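Local coordinates for protein adenylyltransferase MntA (Aphanizomenon flos-aquae 2012/KM1/D3, PDB 7AE2) that neutralises its cognate toxin HepT, mostly by adding two AMP units one after the other, the second onto the first, at a toxin tyrosine, at residues E54-Y59 with L65-I70; W45-L50 with E76-N81. All coordinates share one frame; numbering follows the deposited sequence.

In the fold
Both contacts fall within the nucleotidyltransferase fold of the polymerase beta superfamily. From the N terminus, the chain passes helices 8-14 and 18-21 and strand 25-31 before it enters strand 45-51, the first side of contact 2. Helix 53-62 follows directly, and contact 1 closes a short loop by bringing 54-59 against 65-70, with five residues between. Helix 70-78 then leads to 76-81, which returns to 45-50 and closes contact 2, so contact 1 is nested inside it. Their centres lie about 16 Å apart, yet Ile70 CD1 and Val49 CG1 touch at 4.3 Å. Contact 1 ties helix 53-62 to the loop leading into helix 70-78, and contact 2 ties strand 45-51 to the far end of that helix and the turn after it.

Contact 1: residues E54-Y59 with L65-I70; sequences EKYNLY and LAAFVI
Two tyrosines about one helical turn apart, Tyr56 and Tyr59, reach from helix 53-62 to a pair of consecutive alanines at the approach to helix 70-78. Tyr59 meets Ala66 with one edge of its ring: CD1 lies 3.6 Å from Ala66 CB, and CE1 is close to the same methyl, which sits near the ring plane. Tyr56 works through its far end, its OH standing 3.3 Å from Ala67 CB, again near the ring plane. The Ala66 methyl, at CB, is also a looser, oblique neighbour of Tyr56, 4.4 Å from CE2. In both tyrosines CG is anti to the backbone N (chi1 -179° in Tyr56 and -160° in Tyr59), which carries the rings off the helix toward the alanines.

The next shell is aromatic as well. Tyr56 stacks on Tyr51 and meets Tyr24 edge-to-face, while Tyr59 also meets the Tyr24 ring, and Tyr24 OH makes a weak hydrogen bond to Ala66 O. Ala67 also touches Tyr51 of strand 45-51 and Glu89 of strand 85-89. With 173 Å² buried, and methyls meeting a ring edge and a phenol oxygen, the two segments hold each other by van der Waals contact and shape rather than by directional polar bonds.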
loop_
_atom_site.group_PDB
_atom_site.type_symbol
_atom_site.label_atom_id
_atom_site.label_comp_id
_atom_site.label_asym_id
_atom_site.label_seq_id
_atom_site.Cartn_x
_atom_site.Cartn_y
_atom_site.Cartn_z
ATOM N N GLU B 54 25.154 6.309 18.287
ATOM C CA GLU B 54 25.300 5.684 19.597
ATOM C C GLU B 54 23.948 5.471 20.269
ATOM O O GLU B 54 23.635 4.364 20.723
ATOM C CB GLU B 54 26.211 6.533 20.485
ATOM N N LYS B 55 23.137 6.529 20.355
ATOM C CA LYS B 55 21.890 6.444 21.107
ATOM C C LYS B 55 20.889 5.513 20.431
ATOM O O LYS B 55 20.133 4.805 21.108
ATOM C CB LYS B 55 21.293 7.838 21.288
ATOM N N TYR B 56 20.875 5.491 19.094
ATOM C CA TYR B 56 19.927 4.644 18.377
ATOM C C TYR B 56 20.211 3.165 18.614
ATOM O O TYR B 56 19.278 2.360 18.730
ATOM C CB TYR B 56 19.959 4.967 16.883
ATOM C CG TYR B 56 18.980 4.156 16.064
ATOM C CD1 TYR B 56 19.373 2.974 15.446
ATOM C CD2 TYR B 56 17.664 4.569 15.910
ATOM C CE1 TYR B 56 18.481 2.228 14.700
ATOM C CE2 TYR B 56 16.765 3.831 15.166
ATOM C CZ TYR B 56 17.178 2.661 14.562
ATOM O OH TYR B 56 16.287 1.920 13.818
ATOM N N ASN B 57 21.489 2.783 18.679
ATOM C CA ASN B 57 21.823 1.381 18.920
ATOM C C ASN B 57 21.350 0.935 20.299
ATOM O O ASN B 57 20.790 -0.157 20.454
ATOM C CB ASN B 57 23.329 1.160 18.766
ATOM C CG ASN B 57 23.785 1.173 17.312
ATOM O OD1 ASN B 57 23.051 0.769 16.404
ATOM N ND2 ASN B 57 25.016 1.626 17.089
ATOM N N LEU B 58 21.562 1.773 21.319
ATOM C CA LEU B 58 21.072 1.440 22.653
ATOM C C LEU B 58 19.553 1.525 22.726
ATOM O O LEU B 58 18.930 0.801 23.510
ATOM C CB LEU B 58 21.705 2.359 23.697
ATOM N N TYR B 59 18.945 2.394 21.916
ATOM C CA TYR B 59 17.493 2.523 21.926
ATOM C C TYR B 59 16.819 1.303 21.311
ATOM O O TYR B 59 15.705 0.947 21.712
ATOM C CB TYR B 59 17.078 3.794 21.185
ATOM C CG TYR B 59 15.689 4.290 21.521
ATOM C CD1 TYR B 59 14.575 3.810 20.844
ATOM C CD2 TYR B 59 15.493 5.245 22.512
ATOM C CE1 TYR B 59 13.305 4.261 21.149
ATOM C CE2 TYR B 59 14.226 5.701 22.823
ATOM C CZ TYR B 59 13.138 5.205 22.137
ATOM O OH TYR B 59 11.873 5.654 22.440
ATOM N N LEU B 65 11.595 -2.008 16.868
ATOM C CA LEU B 65 11.251 -1.298 15.641
ATOM C C LEU B 65 11.176 0.199 15.903
ATOM O O LEU B 65 10.185 0.865 15.599
ATOM C CB LEU B 65 9.937 -1.823 15.069
ATOM N N ALA B 66 12.253 0.753 16.466
ATOM C CA ALA B 66 12.247 2.159 16.858
ATOM C C ALA B 66 12.205 3.087 15.649
ATOM O O ALA B 66 11.698 4.209 15.749
ATOM C CB ALA B 66 13.466 2.464 17.726
ATOM N N ALA B 67 12.721 2.642 14.502
ATOM C CA ALA B 67 12.714 3.500 13.321
ATOM C C ALA B 67 11.299 3.700 12.793
ATOM O O ALA B 67 10.951 4.793 12.327
ATOM C CB ALA B 67 13.618 2.913 12.239
ATOM N N PHE B 68 10.464 2.663 12.868
ATOM C CA PHE B 68 9.106 2.727 12.341
ATOM C C PHE B 68 8.138 3.455 13.262
ATOM O O PHE B 68 6.970 3.616 12.895
ATOM C CB PHE B 68 8.581 1.317 12.058
ATOM C CG PHE B 68 9.338 0.595 10.980
ATOM C CD1 PHE B 68 9.199 0.965 9.651
ATOM C CD2 PHE B 68 10.184 -0.456 11.292
ATOM C CE1 PHE B 68 9.893 0.304 8.659
ATOM C CE2 PHE B 68 10.879 -1.120 10.303
ATOM C CZ PHE B 68 10.734 -0.740 8.986
ATOM N N VAL B 69 8.583 3.898 14.443
ATOM C CA VAL B 69 7.713 4.656 15.340
ATOM C C VAL B 69 7.850 6.159 15.144
ATOM O O VAL B 69 7.048 6.923 15.705
ATOM C CB VAL B 69 7.989 4.285 16.813
ATOM C CG1 VAL B 69 9.139 5.108 17.373
ATOM C CG2 VAL B 69 6.733 4.449 17.658
ATOM N N ILE B 70 8.837 6.610 14.363
ATOM C CA ILE B 70 8.995 8.044 14.104
ATOM C C ILE B 70 7.756 8.650 13.445
ATOM O O ILE B 70 7.321 9.730 13.878
ATOM C CB ILE B 70 10.275 8.303 13.312
ATOM C CG1 ILE B 70 11.506 8.029 14.177
ATOM C CG2 ILE B 70 10.307 9.732 12.777
ATOM C CD1 ILE B 70 12.801 8.506 13.565
#

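Contact 2: residues W45-L50 with E76-N81; sequences WDFAVL and EIFKIN
Ile80 brings one methyl, CD1, against two aromatic side chains of strand 45-51. This CD1 lies over a face of Trp45, 4.1 Å from the centroid of the five-membered ring and 12° off the normal, a CH-pi contact. The same Ile80 CD1 comes to the edge of Phe47, near the ring plane and 4.2 Å from CZ. Chi1 of Ile80 (62°) places CG1 between the backbone N and the carbonyl carbon, and with chi2 extended CD1 is carried out toward the strand. Phe78, from the segment of helix 70-78, adds a ring beside Phe47, its CE2 4.0 Å from Phe47 CZ. The two planes meet at 37°, an oblique pair. Leu11 of helix 8-14 touches both Trp45 and Phe78, and Ile85 touches both Phe47 and Ile80.

The outer side is polar and exposed. Lys79 turns the chain out of the right-handed helix with a positive phi, and its NZ donates to Glu76 O at 2.7 Å, nearly in line with the carbonyl. Asn81 OD1 accepts from Asp83 N. Trp45 and Asp46 belong to the GSX(10)DXD motif, assigned by similarity, in which Asp46 is an inferred active-site residue and probable magnesium ligand. Trp45 and Phe47, which flank it in sequence, point to 76-81, so apolar and CH-pi packing holds this strand while the Asp46 carboxylate is kept apart from the contact.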
loop_
_atom_site.group_PDB
_atom_site.type_symbol
_atom_site.label_atom_id
_atom_site.label_comp_id
_atom_site.label_asym_id
_atom_site.label_seq_id
_atom_site.Cartn_x
_atom_site.Cartn_y
_atom_site.Cartn_z
ATOM N N TRP B 45 3.949 13.867 3.282
ATOM C CA TRP B 45 4.974 14.513 4.089
ATOM C C TRP B 45 6.240 13.665 4.048
ATOM O O TRP B 45 6.242 12.522 4.517
ATOM C CB TRP B 45 4.495 14.705 5.528
ATOM C CG TRP B 45 3.298 15.598 5.647
ATOM C CD1 TRP B 45 1.990 15.236 5.519
ATOM C CD2 TRP B 45 3.301 17.004 5.917
ATOM N NE1 TRP B 45 1.176 16.329 5.691
ATOM C CE2 TRP B 45 1.958 17.427 5.938
ATOM C CE3 TRP B 45 4.310 17.946 6.143
ATOM C CZ2 TRP B 45 1.597 18.752 6.177
ATOM C CZ3 TRP B 45 3.949 19.259 6.380
ATOM C CH2 TRP B 45 2.604 19.650 6.394
ATOM N N ASP B 46 7.307 14.225 3.484
ATOM C CA ASP B 46 8.582 13.532 3.328
ATOM C C ASP B 46 9.587 14.133 4.304
ATOM O O ASP B 46 9.949 15.310 4.186
ATOM C CB ASP B 46 9.079 13.631 1.887
ATOM C CG ASP B 46 8.152 12.940 0.899
ATOM O OD1 ASP B 46 7.702 11.810 1.186
ATOM O OD2 ASP B 46 7.873 13.529 -0.168
ATOM N N PHE B 47 10.035 13.329 5.265
ATOM C CA PHE B 47 11.008 13.756 6.262
ATOM C C PHE B 47 12.279 12.930 6.133
ATOM O O PHE B 47 12.224 11.720 5.885
ATOM C CB PHE B 47 10.455 13.622 7.687
ATOM C CG PHE B 47 9.242 14.469 7.956
ATOM C CD1 PHE B 47 9.370 15.827 8.196
ATOM C CD2 PHE B 47 7.978 13.905 7.986
ATOM C CE1 PHE B 47 8.257 16.607 8.449
ATOM C CE2 PHE B 47 6.862 14.680 8.237
ATOM C CZ PHE B 47 7.001 16.033 8.469
ATOM N N ALA B 48 13.421 13.588 6.305
ATOM C CA ALA B 48 14.719 12.931 6.352
ATOM C C ALA B 48 15.286 13.072 7.757
ATOM O O ALA B 48 15.375 14.185 8.286
ATOM C CB ALA B 48 15.681 13.529 5.325
ATOM N N VAL B 49 15.662 11.947 8.358
ATOM C CA VAL B 49 16.128 11.922 9.736
ATOM C C VAL B 49 17.586 11.489 9.766
ATOM O O VAL B 49 18.038 10.684 8.945
ATOM C CB VAL B 49 15.267 10.990 10.616
ATOM C CG1 VAL B 49 13.878 11.574 10.803
ATOM C CG2 VAL B 49 15.186 9.606 9.995
ATOM N N LEU B 50 18.323 12.036 10.730
ATOM C CA LEU B 50 19.721 11.688 10.960
ATOM C C LEU B 50 19.867 11.313 12.427
ATOM O O LEU B 50 19.706 12.165 13.306
ATOM C CB LEU B 50 20.649 12.846 10.591
ATOM C CG LEU B 50 22.147 12.602 10.778
ATOM C CD1 LEU B 50 22.598 11.404 9.957
ATOM C CD2 LEU B 50 22.946 13.844 10.408
ATOM N N GLU B 76 1.694 12.807 16.113
ATOM C CA GLU B 76 1.066 13.342 17.316
ATOM C C GLU B 76 1.621 14.712 17.680
ATOM O O GLU B 76 0.921 15.515 18.309
ATOM C CB GLU B 76 1.250 12.367 18.481
ATOM N N ILE B 77 2.863 15.000 17.295
ATOM C CA ILE B 77 3.478 16.279 17.634
ATOM C C ILE B 77 3.105 17.346 16.612
ATOM O O ILE B 77 2.736 18.470 16.973
ATOM C CB ILE B 77 5.004 16.116 17.762
ATOM C CG1 ILE B 77 5.341 15.259 18.986
ATOM C CG2 ILE B 77 5.691 17.473 17.844
ATOM C CD1 ILE B 77 6.818 15.006 19.171
ATOM N N PHE B 78 3.187 17.014 15.323
ATOM C CA PHE B 78 2.833 17.957 14.269
ATOM C C PHE B 78 1.335 18.021 14.002
ATOM O O PHE B 78 0.901 18.887 13.233
ATOM C CB PHE B 78 3.562 17.598 12.971
ATOM C CG PHE B 78 5.059 17.690 13.066
ATOM C CD1 PHE B 78 5.660 18.536 13.984
ATOM C CD2 PHE B 78 5.866 16.930 12.234
ATOM C CE1 PHE B 78 7.037 18.623 14.072
ATOM C CE2 PHE B 78 7.244 17.012 12.318
ATOM C CZ PHE B 78 7.829 17.860 13.238
ATOM N N LYS B 79 0.545 17.135 14.613
ATOM C CA LYS B 79 -0.897 17.047 14.366
ATOM C C LYS B 79 -1.187 16.814 12.883
ATOM O O LYS B 79 -2.021 17.486 12.273
ATOM C CB LYS B 79 -1.628 18.291 14.883
ATOM C CG LYS B 79 -2.154 18.170 16.310
ATOM C CD LYS B 79 -1.035 17.938 17.314
ATOM C CE LYS B 79 -1.586 17.692 18.711
ATOM N NZ LYS B 79 -0.509 17.405 19.699
ATOM N N ILE B 80 -0.479 15.847 12.298
ATOM C CA ILE B 80 -0.660 15.479 10.901
ATOM C C ILE B 80 -0.893 13.978 10.813
ATOM O O ILE B 80 -0.534 13.213 11.711
ATOM C CB ILE B 80 0.543 15.888 10.025
ATOM C CG1 ILE B 80 1.806 15.158 10.481
ATOM C CG2 ILE B 80 0.755 17.388 10.075
ATOM C CD1 ILE B 80 3.039 15.548 9.704
ATOM N N ASN B 81 -1.505 13.563 9.704
ATOM C CA ASN B 81 -1.815 12.156 9.472
ATOM C C ASN B 81 -0.521 11.362 9.333
ATOM O O ASN B 81 0.189 11.488 8.329
ATOM C CB ASN B 81 -2.683 12.009 8.225
ATOM C CG ASN B 81 -2.919 10.559 7.846
ATOM O OD1 ASN B 81 -2.948 9.677 8.705
ATOM N ND2 ASN B 81 -3.082 10.305 6.551
#